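Local coordinates for protein gdp-l-fucose synthetase (Naegleria fowleri, PDB 6AQZ) that binds NADP and probably makes GDP-L-fucose as an epimerase-reductase of the NAD-dependent epimerase/dehydratase family, at residues Pro209-Lys214 with Thr223-Phe228; Phe237-Asp242 with Glu322-Glu327; Val275-Lys280 with Gly287-Asp292; Ala307-Leu310 with Thr315-Tyr318. One frame throughout, in Å; residues are numbered along the deposited sequence.

Contacts 1, 2 and 3 touch one another, whereas contact 4 lies apart from contacts 1 and 3. Contacts 1 and 3 have centres about 7 Å apart and share the two-stranded parallel sheet 225-228/289-292, whose helices 207-221 and 272-283 pack together. Contact 2, about 18 Å from the centres of both, ties strand 234-239 of the large Rossmann-type sheet to helix 321-335, which packs on those two helices and so bridges small sheet and nucleotide-binding core. Contact 4, centred about 16 Å from contact 2, touches it where Asp242 meets Phe316 and Tyr318. Contacts 1 and 2 follow in series; contacts 3 and 4 are nested inside the loop closed by contact 2.

Contact 1. Residues Pro209-Lys214 with Thr223-Phe228; sequences PGLMHK and TDFVVF
Lys214 NZ donates a 3.0 Å hydrogen bond to Val226 O, joining helix 207-221 to the strand that follows it. The strand runs back nearly antiparallel to the helix, at 156° between their short axes, and belongs to the small two-stranded parallel sheet with 289-292, set apart from the Rossmann-type core. The ammonium comes in tilted 27° from the carbonyl plane. The lysine chain reaches it by bending at chi2, chi3 and chi4, and its NZ also stands off-centre over the Phe228 ring in a cation-pi contact, 4.9 Å from the centroid. One charged group is therefore shared between a backbone oxygen and an aromatic ring on the same strand. Further in, Phe225 has CG anti to its backbone N (chi1 -177°), and its CE1 comes 3.4 Å from Leu211 O, which approaches the ring obliquely. Lys214 CB lies at the edge of this ring, near its plane, 4.0 Å from CE1. Ile279 of helix 272-283 packs on Leu211, while Val227 touches Ala276, continuing the apolar layer. Leu211 crosses Val227 at about a right angle, with its CD2 branch 4.1 Å from Val227 CG1.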
loop_
_atom_site.group_PDB
_atom_site.type_symbol
_atom_site.label_atom_id
_atom_site.label_comp_id
_atom_site.label_asym_id
_atom_site.label_seq_id
_atom_site.Cartn_x
_atom_site.Cartn_y
_atom_site.Cartn_z
ATOM N N PRO A 209 12.835 -8.027 -25.725
ATOM C CA PRO A 209 13.681 -9.227 -25.653
ATOM C C PRO A 209 12.995 -10.462 -26.211
ATOM O O PRO A 209 13.674 -11.324 -26.781
ATOM C CB PRO A 209 13.979 -9.362 -24.153
ATOM C CG PRO A 209 12.942 -8.563 -23.467
ATOM C CD PRO A 209 12.598 -7.452 -24.389
ATOM N N GLY A 210 11.669 -10.573 -26.066
ATOM C CA GLY A 210 10.957 -11.685 -26.673
ATOM C C GLY A 210 11.013 -11.636 -28.185
ATOM O O GLY A 210 11.206 -12.663 -28.849
ATOM N N LEU A 211 10.903 -10.436 -28.756
ATOM C CA LEU A 211 11.019 -10.332 -30.203
ATOM C C LEU A 211 12.407 -10.763 -30.665
ATOM O O LEU A 211 12.547 -11.393 -31.718
ATOM C CB LEU A 211 10.722 -8.911 -30.652
ATOM C CG LEU A 211 9.230 -8.589 -30.623
ATOM C CD1 LEU A 211 8.999 -7.163 -31.077
ATOM C CD2 LEU A 211 8.424 -9.570 -31.452
ATOM N N MET A 212 13.443 -10.460 -29.873
ATOM C CA MET A 212 14.794 -10.891 -30.226
ATOM C C MET A 212 14.916 -12.404 -30.228
ATOM O O MET A 212 15.480 -12.986 -31.159
ATOM C CB MET A 212 15.825 -10.292 -29.275
ATOM C CG MET A 212 16.131 -8.852 -29.568
ATOM S SD MET A 212 17.399 -8.188 -28.488
ATOM C CE MET A 212 17.408 -6.497 -29.074
ATOM N N HIS A 213 14.374 -13.060 -29.203
ATOM C CA HIS A 213 14.457 -14.513 -29.140
ATOM C C HIS A 213 13.624 -15.140 -30.249
ATOM O O HIS A 213 14.018 -16.159 -30.832
ATOM C CB HIS A 213 13.981 -15.005 -27.774
ATOM C CG HIS A 213 14.373 -16.416 -27.470
ATOM N ND1 HIS A 213 13.936 -17.086 -26.349
ATOM C CD2 HIS A 213 15.151 -17.287 -28.150
ATOM C CE1 HIS A 213 14.441 -18.306 -26.344
ATOM N NE2 HIS A 213 15.180 -18.454 -27.427
ATOM N N LYS A 214 12.473 -14.533 -30.546
ATOM C CA LYS A 214 11.625 -15.000 -31.633
ATOM C C LYS A 214 12.341 -14.902 -32.972
ATOM O O LYS A 214 12.290 -15.836 -33.785
ATOM C CB LYS A 214 10.333 -14.178 -31.660
ATOM C CG LYS A 214 9.077 -14.955 -31.356
ATOM C CD LYS A 214 8.236 -14.260 -30.320
ATOM C CE LYS A 214 6.899 -13.829 -30.908
ATOM N NZ LYS A 214 6.416 -14.856 -31.882
ATOM N N THR A 223 11.791 -20.394 -40.246
ATOM C CA THR A 223 10.396 -20.005 -40.162
ATOM C C THR A 223 10.232 -18.516 -40.442
ATOM O O THR A 223 11.160 -17.824 -40.866
ATOM C CB THR A 223 9.844 -20.377 -38.791
ATOM O OG1 THR A 223 10.407 -19.518 -37.792
ATOM C CG2 THR A 223 10.207 -21.809 -38.465
ATOM N N ASP A 224 9.015 -18.034 -40.258
ATOM C CA ASP A 224 8.714 -16.620 -40.359
ATOM C C ASP A 224 8.878 -15.969 -38.994
ATOM O O ASP A 224 8.684 -16.606 -37.953
ATOM C CB ASP A 224 7.296 -16.392 -40.883
ATOM C CG ASP A 224 7.166 -16.671 -42.369
ATOM O OD1 ASP A 224 8.171 -17.068 -43.009
ATOM O OD2 ASP A 224 6.050 -16.493 -42.898
ATOM N N PHE A 225 9.316 -14.711 -39.012
ATOM C CA PHE A 225 9.394 -13.867 -37.824
ATOM C C PHE A 225 8.005 -13.281 -37.581
ATOM O O PHE A 225 7.524 -12.469 -38.381
ATOM C CB PHE A 225 10.435 -12.775 -38.053
ATOM C CG PHE A 225 10.676 -11.870 -36.865
ATOM C CD1 PHE A 225 10.346 -12.263 -35.584
ATOM C CD2 PHE A 225 11.212 -10.599 -37.054
ATOM C CE1 PHE A 225 10.563 -11.415 -34.519
ATOM C CE2 PHE A 225 11.426 -9.750 -35.995
ATOM C CZ PHE A 225 11.102 -10.159 -34.725
ATOM N N VAL A 226 7.343 -13.710 -36.508
ATOM C CA VAL A 226 5.946 -13.354 -36.250
ATOM C C VAL A 226 5.875 -12.371 -35.093
ATOM O O VAL A 226 6.355 -12.666 -33.992
ATOM C CB VAL A 226 5.087 -14.591 -35.950
ATOM C CG1 VAL A 226 3.636 -14.174 -35.737
ATOM C CG2 VAL A 226 5.230 -15.650 -37.079
ATOM N N VAL A 227 5.244 -11.222 -35.329
ATOM C CA VAL A 227 5.031 -10.188 -34.316
ATOM C C VAL A 227 3.547 -10.143 -33.980
ATOM O O VAL A 227 2.707 -10.029 -34.881
ATOM C CB VAL A 227 5.503 -8.811 -34.819
ATOM C CG1 VAL A 227 5.456 -7.770 -33.712
ATOM C CG2 VAL A 227 6.895 -8.907 -35.450
ATOM N N PHE A 228 3.218 -10.176 -32.690
ATOM C CA PHE A 228 1.812 -10.096 -32.314
ATOM C C PHE A 228 1.308 -8.678 -32.539
ATOM O O PHE A 228 2.067 -7.708 -32.451
ATOM C CB PHE A 228 1.601 -10.497 -30.853
ATOM C CG PHE A 228 1.835 -11.955 -30.583
ATOM C CD1 PHE A 228 1.749 -12.885 -31.605
ATOM C CD2 PHE A 228 2.142 -12.395 -29.307
ATOM C CE1 PHE A 228 1.968 -14.224 -31.360
ATOM C CE2 PHE A 228 2.360 -13.736 -29.057
ATOM C CZ PHE A 228 2.272 -14.649 -30.084
#

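Contact 2. Residues Phe237-Asp242 with Glu322-Glu327; sequences FLYSHD and EQAIKE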
loop_
_atom_site.group_PDB
_atom_site.type_symbol
_atom_site.label_atom_id
_atom_site.label_comp_id
_atom_site.label_asym_id
_atom_site.label_seq_id
_atom_site.Cartn_x
_atom_site.Cartn_y
_atom_site.Cartn_z
ATOM N N PHE A 237 11.409 3.207 -25.450
ATOM C CA PHE A 237 12.337 2.128 -25.096
ATOM C C PHE A 237 13.670 2.720 -24.674
ATOM O O PHE A 237 14.265 3.501 -25.424
ATOM C CB PHE A 237 12.572 1.151 -26.261
ATOM C CG PHE A 237 11.350 0.348 -26.647
ATOM C CD1 PHE A 237 10.971 -0.767 -25.908
ATOM C CD2 PHE A 237 10.570 0.723 -27.735
ATOM C CE1 PHE A 237 9.861 -1.503 -26.253
ATOM C CE2 PHE A 237 9.456 -0.001 -28.089
ATOM C CZ PHE A 237 9.092 -1.114 -27.343
ATOM N N LEU A 238 14.156 2.325 -23.496
ATOM C CA LEU A 238 15.388 2.884 -22.944
ATOM C C LEU A 238 16.440 1.795 -22.836
ATOM O O LEU A 238 16.223 0.788 -22.154
ATOM C CB LEU A 238 15.144 3.533 -21.576
ATOM C CG LEU A 238 16.343 4.245 -20.946
ATOM C CD1 LEU A 238 16.845 5.367 -21.885
ATOM C CD2 LEU A 238 15.964 4.800 -19.573
ATOM N N TYR A 239 17.575 2.005 -23.509
ATOM C CA TYR A 239 18.707 1.087 -23.419
ATOM C C TYR A 239 19.211 0.997 -21.988
ATOM O O TYR A 239 19.478 2.016 -21.346
ATOM C CB TYR A 239 19.835 1.567 -24.343
ATOM C CG TYR A 239 20.990 0.606 -24.547
ATOM C CD1 TYR A 239 20.802 -0.771 -24.482
ATOM C CD2 TYR A 239 22.265 1.082 -24.850
ATOM C CE1 TYR A 239 21.857 -1.648 -24.690
ATOM C CE2 TYR A 239 23.335 0.215 -25.070
ATOM C CZ TYR A 239 23.125 -1.151 -24.988
ATOM O OH TYR A 239 24.168 -2.025 -25.191
ATOM N N SER A 240 19.401 -0.230 -21.508
ATOM C CA SER A 240 19.802 -0.405 -20.118
ATOM C C SER A 240 21.122 0.290 -19.791
ATOM O O SER A 240 21.279 0.803 -18.678
ATOM C CB SER A 240 19.870 -1.894 -19.792
ATOM O OG SER A 240 20.883 -2.517 -20.550
ATOM N N HIS A 241 22.085 0.331 -20.724
ATOM C CA HIS A 241 23.320 1.052 -20.410
ATOM C C HIS A 241 23.062 2.555 -20.241
ATOM O O HIS A 241 23.644 3.199 -19.357
ATOM C CB HIS A 241 24.374 0.804 -21.485
ATOM C CG HIS A 241 24.857 -0.607 -21.531
ATOM N ND1 HIS A 241 25.801 -1.042 -22.436
ATOM C CD2 HIS A 241 24.525 -1.686 -20.785
ATOM C CE1 HIS A 241 26.035 -2.326 -22.243
ATOM N NE2 HIS A 241 25.267 -2.745 -21.253
ATOM N N ASP A 242 22.179 3.125 -21.064
ATOM C CA ASP A 242 21.781 4.512 -20.864
ATOM C C ASP A 242 21.058 4.696 -19.527
ATOM O O ASP A 242 21.354 5.637 -18.775
ATOM C CB ASP A 242 20.892 4.970 -22.013
ATOM C CG ASP A 242 21.628 5.123 -23.298
ATOM O OD1 ASP A 242 22.882 5.043 -23.308
ATOM O OD2 ASP A 242 20.934 5.351 -24.309
ATOM N N GLU A 322 19.143 2.233 -33.006
ATOM C CA GLU A 322 19.710 1.200 -33.873
ATOM C C GLU A 322 21.012 0.636 -33.303
ATOM O O GLU A 322 21.185 -0.586 -33.232
ATOM C CB GLU A 322 19.938 1.759 -35.283
ATOM C CG GLU A 322 18.666 2.230 -36.028
ATOM C CD GLU A 322 18.014 3.487 -35.432
ATOM O OE1 GLU A 322 18.669 4.196 -34.638
ATOM O OE2 GLU A 322 16.835 3.758 -35.755
ATOM N N GLN A 323 21.915 1.502 -32.834
ATOM C CA GLN A 323 23.177 1.013 -32.276
ATOM C C GLN A 323 22.943 0.214 -30.995
ATOM O O GLN A 323 23.613 -0.800 -30.759
ATOM C CB GLN A 323 24.145 2.179 -32.054
ATOM C CG GLN A 323 25.470 1.829 -31.353
ATOM C CD GLN A 323 26.284 3.072 -30.940
ATOM O OE1 GLN A 323 26.162 4.148 -31.540
ATOM N NE2 GLN A 323 27.113 2.921 -29.908
ATOM N N ALA A 324 21.984 0.639 -30.162
ATOM C CA ALA A 324 21.709 -0.109 -28.938
ATOM C C ALA A 324 21.121 -1.483 -29.254
ATOM O O ALA A 324 21.467 -2.478 -28.604
ATOM C CB ALA A 324 20.774 0.681 -28.014
ATOM N N ILE A 325 20.241 -1.565 -30.255
ATOM C CA ILE A 325 19.696 -2.867 -30.634
ATOM C C ILE A 325 20.794 -3.796 -31.145
ATOM O O ILE A 325 20.874 -4.958 -30.736
ATOM C CB ILE A 325 18.588 -2.706 -31.686
ATOM C CG1 ILE A 325 17.337 -2.075 -31.041
ATOM C CG2 ILE A 325 18.339 -4.060 -32.341
ATOM C CD1 ILE A 325 16.716 -2.952 -29.982
ATOM N N LYS A 326 21.674 -3.290 -32.021
ATOM C CA LYS A 326 22.746 -4.123 -32.571
ATOM C C LYS A 326 23.669 -4.624 -31.463
ATOM O O LYS A 326 24.119 -5.779 -31.491
ATOM C CB LYS A 326 23.539 -3.354 -33.636
ATOM N N GLU A 327 23.961 -3.765 -30.474
ATOM C CA GLU A 327 24.791 -4.183 -29.347
ATOM C C GLU A 327 24.104 -5.282 -28.543
ATOM O O GLU A 327 24.747 -6.240 -28.101
ATOM C CB GLU A 327 25.124 -2.983 -28.447
ATOM C CG GLU A 327 26.199 -2.054 -29.019
ATOM C CD GLU A 327 26.560 -0.850 -28.137
ATOM O OE1 GLU A 327 26.071 -0.723 -26.978
ATOM O OE2 GLU A 327 27.355 -0.013 -28.631
HETATM O O HOH W 1 26.966 0.270 -24.724
#
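Tyr239 lays its ring against helix 321-335 so that Ala324 CB sits over one face and the phenol oxygen reaches on to Glu327, one turn further along the helix. The methyl carbon is 3.6 Å from the ring centroid and 19° off the ring normal, a CH-pi contact; its offset toward the rim brings Ala324 CB within 3.5 Å of Tyr239 CG. The ring is thus directed at the helix, from Ala324 to Glu327. The opposite face receives His241 N, also toward the rim, so the ring is sandwiched between the start of helix 240-253 and the side of helix 321-335. Tyr239 occupies the N-cap position of helix 240-253, exactly where strand 234-239 of the large Rossmann-type sheet gives way to that helix, and the contact thereby fastens the strand end to a helix from far later in the chain. Three donors restrain the rotation of the Glu327 carboxylate, and they would probably favour its charged form. At the ring's edge Tyr239 OH donates a 2.9 Å hydrogen bond to Glu327 OE1, using the anti lone pair of that oxygen, with ring and carboxylate planes turned 58° apart. The same OE1 accepts from a water at 2.6 Å, which also meets His241 ND1 in the plane of the imidazole. Glu327 OE2 is engaged separately: Gln323 NE2 donates to it almost straight, at 174°, arriving from above the carboxylate plane.

Contact 3. Residues Val275-Lys280 with Gly287-Asp292; sequences VAQTIK and GNMVFD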
loop_
_atom_site.group_PDB
_atom_site.type_symbol
_atom_site.label_atom_id
_atom_site.label_comp_id
_atom_site.label_asym_id
_atom_site.label_seq_id
_atom_site.Cartn_x
_atom_site.Cartn_y
_atom_site.Cartn_z
ATOM N N VAL A 275 10.505 -1.420 -34.103
ATOM C CA VAL A 275 11.394 -2.205 -33.257
ATOM C C VAL A 275 11.651 -3.562 -33.899
ATOM O O VAL A 275 12.793 -4.027 -33.992
ATOM C CB VAL A 275 10.779 -2.340 -31.849
ATOM C CG1 VAL A 275 11.567 -3.309 -30.990
ATOM C CG2 VAL A 275 10.679 -0.965 -31.175
ATOM N N ALA A 276 10.586 -4.196 -34.390
ATOM C CA ALA A 276 10.704 -5.502 -35.020
ATOM C C ALA A 276 11.611 -5.451 -36.252
ATOM O O ALA A 276 12.395 -6.378 -36.488
ATOM C CB ALA A 276 9.309 -6.019 -35.372
ATOM N N GLN A 277 11.486 -4.393 -37.066
ATOM C CA GLN A 277 12.338 -4.240 -38.246
ATOM C C GLN A 277 13.801 -4.043 -37.858
ATOM O O GLN A 277 14.703 -4.631 -38.472
ATOM C CB GLN A 277 11.860 -3.068 -39.100
ATOM C CG GLN A 277 12.641 -2.889 -40.377
ATOM C CD GLN A 277 12.475 -4.069 -41.312
ATOM O OE1 GLN A 277 11.435 -4.719 -41.318
ATOM N NE2 GLN A 277 13.498 -4.354 -42.106
ATOM N N THR A 278 14.050 -3.221 -36.835
ATOM C CA THR A 278 15.416 -3.007 -36.373
ATOM C C THR A 278 16.019 -4.302 -35.871
ATOM O O THR A 278 17.199 -4.585 -36.108
ATOM C CB THR A 278 15.426 -1.969 -35.252
ATOM O OG1 THR A 278 14.626 -0.857 -35.640
ATOM C CG2 THR A 278 16.843 -1.502 -34.946
ATOM N N ILE A 279 15.216 -5.096 -35.163
ATOM C CA ILE A 279 15.656 -6.405 -34.708
ATOM C C ILE A 279 15.903 -7.304 -35.899
ATOM O O ILE A 279 16.913 -8.014 -35.961
ATOM C CB ILE A 279 14.612 -7.005 -33.754
ATOM C CG1 ILE A 279 14.579 -6.210 -32.439
ATOM C CG2 ILE A 279 14.868 -8.499 -33.552
ATOM C CD1 ILE A 279 13.483 -6.659 -31.484
ATOM N N LYS A 280 14.993 -7.266 -36.874
ATOM C CA LYS A 280 15.159 -8.063 -38.077
ATOM C C LYS A 280 16.490 -7.741 -38.747
ATOM O O LYS A 280 17.301 -8.640 -38.995
ATOM C CB LYS A 280 13.982 -7.821 -39.028
ATOM C CG LYS A 280 14.154 -8.526 -40.362
ATOM C CD LYS A 280 13.038 -8.228 -41.354
ATOM C CE LYS A 280 13.489 -8.651 -42.748
ATOM N NZ LYS A 280 12.349 -8.941 -43.644
ATOM N N GLY A 287 14.159 -13.727 -43.920
ATOM C CA GLY A 287 12.824 -14.239 -44.140
ATOM C C GLY A 287 11.755 -13.176 -43.928
ATOM O O GLY A 287 12.027 -12.006 -43.652
ATOM N N ASN A 288 10.507 -13.604 -44.061
ATOM C CA ASN A 288 9.395 -12.674 -43.904
ATOM C C ASN A 288 9.207 -12.276 -42.449
ATOM O O ASN A 288 9.437 -13.064 -41.532
ATOM C CB ASN A 288 8.107 -13.294 -44.421
ATOM C CG ASN A 288 8.257 -13.826 -45.803
ATOM O OD1 ASN A 288 8.915 -13.211 -46.647
ATOM N ND2 ASN A 288 7.659 -14.986 -46.056
ATOM N N MET A 289 8.772 -11.036 -42.246
ATOM C CA MET A 289 8.298 -10.550 -40.949
ATOM C C MET A 289 6.789 -10.376 -41.066
ATOM O O MET A 289 6.314 -9.656 -41.951
ATOM C CB MET A 289 8.986 -9.239 -40.569
ATOM C CG MET A 289 8.635 -8.699 -39.191
ATOM S SD MET A 289 9.568 -7.217 -38.686
ATOM C CE MET A 289 8.857 -5.945 -39.730
ATOM N N VAL A 290 6.035 -11.073 -40.221
ATOM C CA VAL A 290 4.583 -11.120 -40.335
ATOM C C VAL A 290 3.966 -10.571 -39.057
ATOM O O VAL A 290 4.453 -10.836 -37.951
ATOM C CB VAL A 290 4.063 -12.547 -40.618
ATOM N N PHE A 291 2.897 -9.804 -39.214
ATOM C CA PHE A 291 2.105 -9.326 -38.093
ATOM C C PHE A 291 0.875 -10.209 -37.968
ATOM O O PHE A 291 0.070 -10.294 -38.899
ATOM C CB PHE A 291 1.711 -7.861 -38.279
ATOM C CG PHE A 291 2.881 -6.944 -38.401
ATOM C CD1 PHE A 291 3.589 -6.553 -37.276
ATOM C CD2 PHE A 291 3.294 -6.494 -39.640
ATOM C CE1 PHE A 291 4.678 -5.717 -37.383
ATOM C CE2 PHE A 291 4.388 -5.657 -39.757
ATOM C CZ PHE A 291 5.080 -5.267 -38.627
ATOM N N ASP A 292 0.750 -10.879 -36.827
ATOM C CA ASP A 292 -0.417 -11.696 -36.514
ATOM C C ASP A 292 -1.482 -10.769 -35.937
ATOM O O ASP A 292 -1.560 -10.545 -34.726
ATOM C CB ASP A 292 -0.034 -12.815 -35.553
ATOM C CG ASP A 292 -1.230 -13.575 -35.032
ATOM O OD1 ASP A 292 -2.286 -13.571 -35.700
ATOM O OD2 ASP A 292 -1.111 -14.170 -33.938
#
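A surface contact joins helix 272-283 to the strand that comes next in the chain, with Met289 resting on the side of the helix in a helix-loop-strand reversal, the short axes at 151°. The strand, 289-292, pairs in parallel with 225-228 in the small sheet, away from the Rossmann-type core. Met289 leaves the strand extended through its first two torsions, which places SD 3.5 Å from Ala276 CB. Its chain turns only at the end, where chi3 of 72° directs the methyl toward Gln277, so that Met289 CE lies 3.3 Å from Gln277 OE1. The amide of Gln277 has its polar hold on the helix itself, NE2 donating to Asp281. On the strand side Met289 also rests on Phe225, while Ala276 touches Val227, so the helix lies against both strands of the little sheet. Lys280 sits toward the loop end of the contact. Its fully extended chain runs past Met289, CD being 4.2 Å from Met289 CB, toward the backbone ahead of the strand. There Lys280 NZ donates to Gly287 O at 3.1 Å, approaching at a C=O...N angle of 165°.

Contact 4. Residues Ala307-Leu310 with Thr315-Tyr318; sequences AKFL and TFQY
Phe309 of helix 307-312 is directed toward Phe316 in the loop after it, and the route of its side chain explains the contact. Beyond CB, chi1 of -171° carries the ring out to the loop, and chi2 of -85° turns its edge to Phe316. CE1 of Phe309 meets Phe316 CG at 3.7 Å and lies equally close to Phe316 CB, while Phe309 CZ stands over the face of the Phe316 ring, toward its rim, 4.0 Å from Phe316 CD1. The pair is a T-shaped, edge-to-face stack with centroids 5.3 Å apart and planes at 89°, the edge supplied by Phe309 and the face by Phe316. It staples the short helix 307-312 to the irregular chain that leads into helix 321-335. Both phenylalanines also rest on Met246 of helix 240-253, and Phe309 makes a second edge-to-face pair with Trp249 of that helix. Within the loop the cluster goes one ring further: Tyr318 CD1 lies in the plane at the edge of Phe316, and Phe316 CD2 stands over the centre of the Tyr318 ring, 3.9 Å above its plane.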
loop_
_atom_site.group_PDB
_atom_site.type_symbol
_atom_site.label_atom_id
_atom_site.label_comp_id
_atom_site.label_asym_id
_atom_site.label_seq_id
_atom_site.Cartn_x
_atom_site.Cartn_y
_atom_site.Cartn_z
ATOM N N ALA A 307 10.654 15.378 -18.935
ATOM C CA ALA A 307 10.952 16.793 -18.747
ATOM C C ALA A 307 11.886 17.020 -17.569
ATOM O O ALA A 307 12.747 17.903 -17.621
ATOM C CB ALA A 307 9.659 17.590 -18.559
ATOM N N LYS A 308 11.720 16.259 -16.486
ATOM C CA LYS A 308 12.517 16.542 -15.295
ATOM C C LYS A 308 14.004 16.243 -15.530
ATOM O O LYS A 308 14.876 17.075 -15.243
ATOM C CB LYS A 308 11.975 15.769 -14.095
ATOM C CG LYS A 308 12.801 16.034 -12.862
ATOM C CD LYS A 308 11.954 16.195 -11.632
ATOM C CE LYS A 308 11.485 14.878 -11.095
ATOM N NZ LYS A 308 10.840 15.040 -9.776
ATOM N N PHE A 309 14.310 15.057 -16.050
ATOM C CA PHE A 309 15.693 14.703 -16.322
ATOM C C PHE A 309 16.280 15.594 -17.410
ATOM O O PHE A 309 17.437 16.026 -17.320
ATOM C CB PHE A 309 15.778 13.217 -16.722
ATOM C CG PHE A 309 17.168 12.708 -16.813
ATOM C CD1 PHE A 309 17.903 12.873 -17.976
ATOM C CD2 PHE A 309 17.764 12.099 -15.722
ATOM C CE1 PHE A 309 19.209 12.398 -18.067
ATOM C CE2 PHE A 309 19.080 11.627 -15.802
ATOM C CZ PHE A 309 19.800 11.781 -16.979
ATOM N N LEU A 310 15.479 15.913 -18.429
ATOM C CA LEU A 310 15.956 16.798 -19.484
ATOM C C LEU A 310 16.260 18.189 -18.935
ATOM O O LEU A 310 17.209 18.844 -19.368
ATOM C CB LEU A 310 14.916 16.862 -20.599
ATOM C CG LEU A 310 15.260 17.854 -21.698
ATOM C CD1 LEU A 310 16.375 17.279 -22.556
ATOM C CD2 LEU A 310 14.033 18.162 -22.515
ATOM N N THR A 315 22.622 18.132 -20.916
ATOM C CA THR A 315 23.642 17.661 -21.854
ATOM C C THR A 315 23.715 16.138 -21.960
ATOM O O THR A 315 24.652 15.620 -22.577
ATOM C CB THR A 315 25.045 18.153 -21.475
ATOM O OG1 THR A 315 25.419 17.582 -20.214
ATOM C CG2 THR A 315 25.154 19.684 -21.455
ATOM N N PHE A 316 22.764 15.403 -21.386
ATOM C CA PHE A 316 22.866 13.951 -21.421
ATOM C C PHE A 316 22.719 13.420 -22.842
ATOM O O PHE A 316 21.820 13.826 -23.581
ATOM C CB PHE A 316 21.827 13.310 -20.514
ATOM C CG PHE A 316 21.938 11.821 -20.450
ATOM C CD1 PHE A 316 22.837 11.226 -19.578
ATOM C CD2 PHE A 316 21.150 11.013 -21.252
ATOM C CE1 PHE A 316 22.942 9.841 -19.496
ATOM C CE2 PHE A 316 21.243 9.640 -21.166
ATOM C CZ PHE A 316 22.149 9.048 -20.297
ATOM N N GLN A 317 23.598 12.490 -23.207
ATOM C CA GLN A 317 23.653 11.897 -24.540
ATOM C C GLN A 317 23.137 10.466 -24.479
ATOM O O GLN A 317 23.614 9.663 -23.665
ATOM C CB GLN A 317 25.077 11.920 -25.090
ATOM C CG GLN A 317 25.674 13.307 -25.269
ATOM C CD GLN A 317 25.125 14.042 -26.483
ATOM O OE1 GLN A 317 23.914 14.073 -26.715
ATOM N NE2 GLN A 317 26.020 14.642 -27.261
ATOM N N TYR A 318 22.119 10.172 -25.285
ATOM C CA TYR A 318 21.574 8.827 -25.420
ATOM C C TYR A 318 22.347 8.017 -26.478
ATOM O O TYR A 318 23.010 8.563 -27.365
ATOM C CB TYR A 318 20.090 8.876 -25.802
ATOM C CG TYR A 318 19.132 9.430 -24.760
ATOM C CD1 TYR A 318 18.788 8.690 -23.631
ATOM C CD2 TYR A 318 18.533 10.672 -24.928
ATOM C CE1 TYR A 318 17.902 9.185 -22.677
ATOM C CE2 TYR A 318 17.637 11.177 -23.981
ATOM C CZ TYR A 318 17.326 10.432 -22.856
ATOM O OH TYR A 318 16.438 10.931 -21.916
#